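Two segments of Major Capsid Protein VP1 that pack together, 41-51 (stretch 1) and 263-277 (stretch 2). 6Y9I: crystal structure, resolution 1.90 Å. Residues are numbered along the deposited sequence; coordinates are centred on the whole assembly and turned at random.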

# COMPACT_ATOMS: atom_id res chain seq x y z
N GLU A 41 -20.60 24.60 18.28
CA GLU A 41 -21.01 24.03 16.97
C GLU A 41 -19.85 23.23 16.35
O GLU A 41 -20.13 22.35 15.51
CB GLU A 41 -21.41 25.13 15.97
N TRP A 42 -18.61 23.51 16.77
CA TRP A 42 -17.40 22.92 16.16
C TRP A 42 -16.72 21.95 17.13
O TRP A 42 -15.56 21.61 16.88
CB TRP A 42 -16.51 24.05 15.65
CG TRP A 42 -17.18 24.74 14.50
CD1 TRP A 42 -17.76 25.98 14.50
CD2 TRP A 42 -17.47 24.16 13.22
NE1 TRP A 42 -18.36 26.22 13.30
CE2 TRP A 42 -18.19 25.13 12.49
CE3 TRP A 42 -17.17 22.94 12.61
CZ2 TRP A 42 -18.58 24.91 11.17
CZ3 TRP A 42 -17.60 22.71 11.32
CH2 TRP A 42 -18.29 23.69 10.60
N TYR A 43 -17.44 21.46 18.16
CA TYR A 43 -16.91 20.42 19.06
C TYR A 43 -16.41 19.24 18.18
O TYR A 43 -17.15 18.79 17.29
CB TYR A 43 -17.97 19.99 20.06
CG TYR A 43 -17.55 18.85 20.94
CD1 TYR A 43 -16.39 18.94 21.70
CD2 TYR A 43 -18.29 17.68 20.98
CE1 TYR A 43 -15.99 17.89 22.51
CE2 TYR A 43 -17.90 16.62 21.79
CZ TYR A 43 -16.74 16.73 22.55
OH TYR A 43 -16.33 15.71 23.34
N GLY A 44 -15.21 18.75 18.43
CA GLY A 44 -14.68 17.62 17.65
C GLY A 44 -13.84 18.05 16.47
O GLY A 44 -13.28 17.16 15.77
N TYR A 45 -13.71 19.36 16.28
CA TYR A 45 -12.91 20.02 15.22
C TYR A 45 -11.96 20.99 15.91
O TYR A 45 -12.14 21.31 17.12
CB TYR A 45 -13.77 20.79 14.22
CG TYR A 45 -14.74 20.00 13.38
CD1 TYR A 45 -15.95 19.54 13.89
CD2 TYR A 45 -14.49 19.79 12.04
CE1 TYR A 45 -16.86 18.85 13.11
CE2 TYR A 45 -15.39 19.12 11.23
CZ TYR A 45 -16.58 18.65 11.76
OH TYR A 45 -17.44 17.95 10.97
N SER A 46 -10.93 21.44 15.19
CA SER A 46 -10.07 22.56 15.63
C SER A 46 -10.77 23.87 15.25
O SER A 46 -11.71 23.85 14.39
CB SER A 46 -8.68 22.51 15.04
OG SER A 46 -8.70 22.77 13.65
N GLU A 47 -10.31 24.97 15.84
CA GLU A 47 -10.57 26.32 15.29
C GLU A 47 -9.91 26.39 13.92
O GLU A 47 -8.98 25.60 13.64
CB GLU A 47 -10.04 27.41 16.22
CG GLU A 47 -10.25 28.81 15.69
CD GLU A 47 -11.71 29.15 15.49
OE1 GLU A 47 -12.26 29.80 16.40
OE2 GLU A 47 -12.29 28.78 14.45
N VAL A 48 -10.35 27.33 13.09
CA VAL A 48 -9.79 27.53 11.72
C VAL A 48 -8.30 27.89 11.84
O VAL A 48 -7.94 28.63 12.76
CB VAL A 48 -10.60 28.59 10.97
CG1 VAL A 48 -10.02 28.82 9.60
CG2 VAL A 48 -12.06 28.22 10.87
N ILE A 49 -7.47 27.39 10.92
CA ILE A 49 -6.01 27.68 10.83
C ILE A 49 -5.68 28.26 9.46
O ILE A 49 -6.06 27.67 8.40
CB ILE A 49 -5.18 26.42 11.11
CG1 ILE A 49 -5.59 25.73 12.41
CG2 ILE A 49 -3.71 26.75 11.11
CD1 ILE A 49 -5.33 24.26 12.41
N HIS A 50 -4.94 29.36 9.48
CA HIS A 50 -4.42 30.08 8.30
C HIS A 50 -2.89 29.99 8.32
O HIS A 50 -2.34 29.85 9.41
CB HIS A 50 -4.88 31.54 8.31
CG HIS A 50 -6.29 31.74 8.72
ND1 HIS A 50 -6.68 31.74 10.05
CD2 HIS A 50 -7.41 31.98 7.99
CE1 HIS A 50 -7.98 31.96 10.12
NE2 HIS A 50 -8.46 32.10 8.87
N HIS A 51 -2.25 30.11 7.16
CA HIS A 51 -0.80 29.90 6.95
C HIS A 51 0.06 30.79 7.87
O HIS A 51 1.14 30.33 8.21
CB HIS A 51 -0.45 30.11 5.49
CG HIS A 51 -0.65 31.50 5.01
ND1 HIS A 51 -1.89 31.96 4.60
CD2 HIS A 51 0.21 32.53 4.87
CE1 HIS A 51 -1.78 33.24 4.24
NE2 HIS A 51 -0.50 33.60 4.40
N VAL A 263 -8.93 17.02 7.55
CA VAL A 263 -9.31 18.44 7.66
C VAL A 263 -10.54 18.67 6.79
O VAL A 263 -10.75 17.95 5.78
CB VAL A 263 -8.15 19.37 7.23
CG1 VAL A 263 -6.89 19.08 8.01
CG2 VAL A 263 -7.88 19.28 5.73
N MET A 264 -11.35 19.65 7.18
CA MET A 264 -12.32 20.26 6.27
C MET A 264 -11.71 21.57 5.77
O MET A 264 -10.85 22.17 6.49
CB MET A 264 -13.68 20.50 6.94
CG MET A 264 -13.64 21.51 8.01
SD MET A 264 -15.29 22.14 8.41
CE MET A 264 -15.48 23.40 7.14
N VAL A 265 -12.08 21.95 4.56
CA VAL A 265 -11.69 23.21 3.88
C VAL A 265 -12.91 24.14 3.79
O VAL A 265 -14.00 23.69 3.31
CB VAL A 265 -11.07 22.93 2.51
CG1 VAL A 265 -10.67 24.22 1.83
CG2 VAL A 265 -9.87 21.98 2.59
N LYS A 266 -12.77 25.35 4.34
CA LYS A 266 -13.82 26.38 4.38
C LYS A 266 -13.96 27.00 2.99
O LYS A 266 -12.94 27.35 2.40
CB LYS A 266 -13.47 27.43 5.44
CG LYS A 266 -14.18 27.26 6.77
CD LYS A 266 -13.72 28.23 7.85
CE LYS A 266 -13.93 29.68 7.49
NZ LYS A 266 -15.36 29.97 7.28
N ALA A 267 -15.19 27.10 2.48
CA ALA A 267 -15.46 27.68 1.15
C ALA A 267 -14.96 29.14 1.10
O ALA A 267 -14.42 29.53 0.10
CB ALA A 267 -16.94 27.58 0.84
N ASP A 268 -15.18 29.96 2.12
CA ASP A 268 -14.99 31.43 1.95
C ASP A 268 -13.51 31.79 1.80
O ASP A 268 -13.25 32.79 1.10
CB ASP A 268 -15.61 32.27 3.07
CG ASP A 268 -15.59 31.62 4.43
OD1 ASP A 268 -14.78 30.69 4.62
OD2 ASP A 268 -16.41 32.04 5.28
N ASN A 269 -12.57 31.09 2.44
CA ASN A 269 -11.15 31.51 2.44
C ASN A 269 -10.17 30.32 2.30
O ASN A 269 -8.96 30.59 2.12
CB ASN A 269 -10.90 32.39 3.66
CG ASN A 269 -11.08 31.69 4.98
OD1 ASN A 269 -11.34 30.47 5.03
ND2 ASN A 269 -10.91 32.45 6.06
N GLU A 270 -10.67 29.08 2.29
CA GLU A 270 -9.91 27.82 2.08
C GLU A 270 -9.03 27.52 3.30
O GLU A 270 -8.12 26.69 3.15
CB GLU A 270 -9.11 27.84 0.78
CG GLU A 270 -10.01 27.86 -0.43
CD GLU A 270 -9.26 27.85 -1.74
OE1 GLU A 270 -8.73 28.92 -2.17
OE2 GLU A 270 -9.24 26.78 -2.35
N ALA A 271 -9.30 28.15 4.44
CA ALA A 271 -8.71 27.81 5.75
C ALA A 271 -9.25 26.44 6.16
O ALA A 271 -10.23 25.97 5.58
CB ALA A 271 -9.04 28.84 6.78
N ILE A 272 -8.56 25.78 7.08
CA ILE A 272 -8.96 24.39 7.41
C ILE A 272 -9.36 24.32 8.87
O ILE A 272 -8.99 25.22 9.67
CB ILE A 272 -7.85 23.38 7.02
CG1 ILE A 272 -6.56 23.58 7.81
CG2 ILE A 272 -7.59 23.44 5.52
CD1 ILE A 272 -6.58 22.90 9.15
N ARG A 273 -10.08 23.26 9.20
CA ARG A 273 -10.18 22.73 10.57
C ARG A 273 -9.79 21.24 10.54
O ARG A 273 -10.26 20.52 9.66
CB ARG A 273 -11.61 22.83 11.12
CG ARG A 273 -12.27 24.20 11.10
CD ARG A 273 -13.69 24.08 11.62
NE ARG A 273 -14.36 25.37 11.66
CZ ARG A 273 -14.45 26.18 12.72
NH1 ARG A 273 -13.90 25.86 13.87
NH2 ARG A 273 -15.10 27.32 12.62
N TYR A 274 -9.04 20.79 11.53
CA TYR A 274 -8.85 19.35 11.81
C TYR A 274 -10.18 18.77 12.29
O TYR A 274 -10.91 19.44 13.01
CB TYR A 274 -7.75 19.16 12.85
CG TYR A 274 -6.38 19.62 12.44
CD1 TYR A 274 -5.59 18.85 11.58
CD2 TYR A 274 -5.83 20.79 12.92
CE1 TYR A 274 -4.31 19.25 11.20
CE2 TYR A 274 -4.54 21.17 12.59
CZ TYR A 274 -3.78 20.41 11.73
OH TYR A 274 -2.51 20.81 11.39
N ARG A 275 -10.45 17.52 11.93
CA ARG A 275 -11.56 16.70 12.47
C ARG A 275 -10.97 15.48 13.18
O ARG A 275 -10.08 14.83 12.61
CB ARG A 275 -12.50 16.35 11.31
CG ARG A 275 -13.66 15.43 11.66
CD ARG A 275 -14.48 15.86 12.86
NE ARG A 275 -15.64 15.01 13.02
CZ ARG A 275 -16.30 14.83 14.19
NH1 ARG A 275 -15.89 15.42 15.29
NH2 ARG A 275 -17.37 14.06 14.25
N GLY A 276 -11.42 15.20 14.41
CA GLY A 276 -11.06 14.00 15.18
C GLY A 276 -12.28 13.13 15.43
O GLY A 276 -13.40 13.66 15.42
N LEU A 277 -12.07 11.84 15.71
CA LEU A 277 -13.16 10.91 16.10
C LEU A 277 -12.84 10.32 17.46
O LEU A 277 -11.68 10.23 17.88
CB LEU A 277 -13.32 9.83 15.03
CG LEU A 277 -13.87 10.32 13.70
CD1 LEU A 277 -13.88 9.23 12.64
CD2 LEU A 277 -15.26 10.90 13.88
O HOH W 1 -16.53 15.48 9.89
O HOH W 2 -14.54 27.94 15.86
O HOH W 3 -11.36 32.13 8.92

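Stretch 1 (41-51), an irregular segment, runs along the strand 272-276 of stretch 2, itself paired through Met264 and Arg273 with the strand that ends at 265. The two stretches bury 836 Å² in all, counting both sides.

Backbone pairing is intermittent. A type II turn from Trp42 to Tyr45, closed by Tyr45 N to Trp42 O at 3.0 Å, brings Gly44 O to Gly276 N (3.0 Å, nearly linear). Ser46 N then donates to Tyr274 O (3.0 Å), so Tyr45 and Arg275 are bridged with their CA atoms 4.5 Å apart. Farther along, Ile49 and Ile272 form an antiparallel pair: Ile49 N to Ile272 O is 2.9 Å, whereas the return bond from Ile272 N to Ile49 O is weak at 3.4 Å. The register shifts by one residue between these bridges. In the interval the Ser46 side chain stands in for backbone, its OG accepting from Tyr274 N (2.9 Å) and donating to Glu47 O (2.8 Å). Gly44 has no room for a side chain: an ideal CB would lie 2.3 Å from Arg275 NH1, and its positive phi would jam that CB against the preceding carbonyl.

Charged groups centre on Arg273, which loses more area to the contact than any other residue. Its guanidinium lies flat on Trp42, with centres 3.6 Å apart and planes at 6°, a cation-pi arrangement over the five-membered ring; Val48 CG2 covers the opposite face, 3.6 Å from Arg273 NH2. At the guanidinium edge, Arg273 NH1 donates to Ser46 O (3.0 Å), and it also forms a long salt bridge with Glu47 OE2 (3.4 Å). Glu47 OE2 in turn accepts from Val48 N (2.8 Å), which helps fix the carboxylate. Arg275 likewise combines polar and aromatic contacts: NH1 donates to Gly44 O at 3.2 Å, while Arg275 CD sits over the Tyr45 ring, 3.7 Å from its centroid, in a CH-pi contact.

Apolar contacts fill the remaining space. Met264 SD approaches Trp42 CZ3 (3.8 Å) and Tyr45 CE2 (4.1 Å), obliquely to both rings. Ile49 CD1 meets Ile272 CD1 (3.7 Å) and Tyr274 CE2 (3.2 Å).

Water extends the polar contacts. Water 1 donates to Tyr45 OH (2.8 Å) and accepts weakly from Arg275 NE (3.3 Å). Water 2 accepts from Arg273 NH1 (2.9 Å) and donates weakly to Glu47 OE2 (2.8 Å), supplementing their salt bridge. Water 3 links His50 NE2 and Asn269 ND2, 2.9 Å from each.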